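Local coordinates for PD-1 Binding Miniprotein GR918.2 (Synthetic construct, PDB 6V67) that binds the immune checkpoint receptor PD-1, as a computationally designed, disulfide-stapled miniprotein from work towards a synthetic agonist of that receptor, at residues Y17-K20 and E21-K24. Sequence-based numbering, arbitrary orientation.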
loop_
_atom_site.group_PDB
_atom_site.type_symbol
_atom_site.label_atom_id
_atom_site.label_comp_id
_atom_site.label_asym_id
_atom_site.label_seq_id
_atom_site.Cartn_x
_atom_site.Cartn_y
_atom_site.Cartn_z
ATOM N N TYR A 17 0.083 -6.314 5.925
ATOM C CA TYR A 17 -0.518 -6.270 7.250
ATOM C C TYR A 17 0.584 -5.832 8.201
ATOM O O TYR A 17 1.637 -6.459 8.262
ATOM C CB TYR A 17 -1.074 -7.637 7.653
ATOM C CG TYR A 17 -2.078 -8.169 6.666
ATOM C CD1 TYR A 17 -1.679 -8.600 5.416
ATOM C CD2 TYR A 17 -3.428 -8.205 6.971
ATOM C CE1 TYR A 17 -2.592 -9.059 4.511
ATOM C CE2 TYR A 17 -4.351 -8.679 6.062
ATOM C CZ TYR A 17 -3.926 -9.115 4.833
ATOM O OH TYR A 17 -4.835 -9.588 3.900
ATOM N N GLY A 18 0.367 -4.735 8.898
ATOM C CA GLY A 18 1.366 -4.220 9.815
ATOM C C GLY A 18 0.767 -3.111 10.654
ATOM O O GLY A 18 -0.445 -2.909 10.654
ATOM N N ASN A 19 1.620 -2.376 11.366
ATOM C CA ASN A 19 1.113 -1.251 12.142
ATOM C C ASN A 19 0.930 -0.036 11.235
ATOM O O ASN A 19 1.253 -0.064 10.049
ATOM C CB ASN A 19 1.998 -0.980 13.363
ATOM C CG ASN A 19 3.386 -0.453 13.015
ATOM O OD1 ASN A 19 3.641 0.049 11.930
ATOM N ND2 ASN A 19 4.288 -0.537 13.988
ATOM N N LYS A 20 0.380 1.044 11.790
ATOM C CA LYS A 20 0.081 2.180 10.930
ATOM C C LYS A 20 1.354 2.765 10.331
ATOM O O LYS A 20 1.360 3.187 9.172
ATOM C CB LYS A 20 -0.774 3.230 11.645
ATOM C CG LYS A 20 -0.043 4.126 12.599
ATOM C CD LYS A 20 -1.017 5.079 13.272
ATOM C CE LYS A 20 -0.311 5.977 14.249
ATOM N NZ LYS A 20 -1.291 6.661 15.114
ATOM N N GLU A 21 2.454 2.778 11.085
ATOM C CA GLU A 21 3.694 3.303 10.524
ATOM C C GLU A 21 4.130 2.494 9.311
ATOM O O GLU A 21 4.581 3.055 8.305
ATOM C CB GLU A 21 4.790 3.323 11.580
ATOM C CG GLU A 21 4.598 4.367 12.659
ATOM C CD GLU A 21 3.445 4.049 13.621
ATOM O OE1 GLU A 21 2.754 5.007 14.032
ATOM O OE2 GLU A 21 3.231 2.854 13.969
ATOM N N GLN A 22 4.013 1.174 9.400
ATOM C CA GLN A 22 4.432 0.319 8.299
ATOM C C GLN A 22 3.502 0.457 7.109
ATOM O O GLN A 22 3.957 0.385 5.962
ATOM C CB GLN A 22 4.535 -1.130 8.767
ATOM C CG GLN A 22 5.647 -1.300 9.785
ATOM C CD GLN A 22 5.556 -2.585 10.577
ATOM O OE1 GLN A 22 4.475 -3.138 10.780
ATOM N NE2 GLN A 22 6.701 -3.064 11.045
ATOM N N CYS A 23 2.198 0.642 7.350
ATOM C CA CYS A 23 1.285 0.852 6.231
ATOM C C CYS A 23 1.420 2.241 5.630
ATOM O O CYS A 23 1.283 2.395 4.416
ATOM C CB CYS A 23 -0.162 0.519 6.587
ATOM S SG CYS A 23 -0.643 -1.199 6.223
ATOM N N LYS A 24 1.712 3.259 6.437
ATOM C CA LYS A 24 2.031 4.559 5.848
ATOM C C LYS A 24 3.269 4.459 4.961
ATOM O O LYS A 24 3.305 5.020 3.858
ATOM C CB LYS A 24 2.244 5.614 6.935
ATOM C CG LYS A 24 0.988 6.020 7.690
ATOM C CD LYS A 24 1.344 6.879 8.889
ATOM C CE LYS A 24 0.125 7.257 9.703
ATOM N NZ LYS A 24 0.523 8.029 10.899
#
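Glu21 folds back over Lys20 and Asn19, where strand 12-18 gives way to helix 20-33. Its chain bends at chi2, which splits the carboxylate between these two neighbours. OE1 of Glu21 lies 3.2 Å from Lys20 CE. Its other oxygen, OE2, sits 3.4 Å from Asn19 CG, with the carboxylate plane strongly turned against the Asn19 amide. Lys20 NZ stays 4.5 Å from Glu21 OE1, beyond salt-bridge range.

Gln22 closes a capping box with Asn19, the N-cap residue. Its backbone N donates to Asn19 OD1 over 2.8 Å, and the oxygen is met almost head-on, with a C=O...N angle of 176°. Asn19 reaches forward over the first turn in this way because its CG sits between its own N and carbonyl carbon (chi1 68°). In return, Gln22 OE1 accepts from Asn19 N at 3.0 Å, the donor tilted 24° out of the amide plane. That same oxygen lies 3.4 Å from Gly18 CA, on the last residue of the strand.

Cys23 N makes the first i to i-4 helical hydrogen bond, to Asn19 O at 2.9 Å. The side chain is buried, and its disulfide to Cys5 ties this first turn to strand 3-9. Lys24 makes the next such bond, N to Lys20 O at 2.8 Å, and its extended chain runs beside that of Lys20 in the same direction.

Chemically, the amides of Gln22, Cys23 and Lys24 are provided for: a side-chain oxygen serves the first, and backbone carbonyls serve the other two. Glu21 places negative charge where it would probably suit the helix dipole and temper the nearby lysine ammoniums, while the reciprocal box and the disulfide together probably help to fix how the strand turns into the helix.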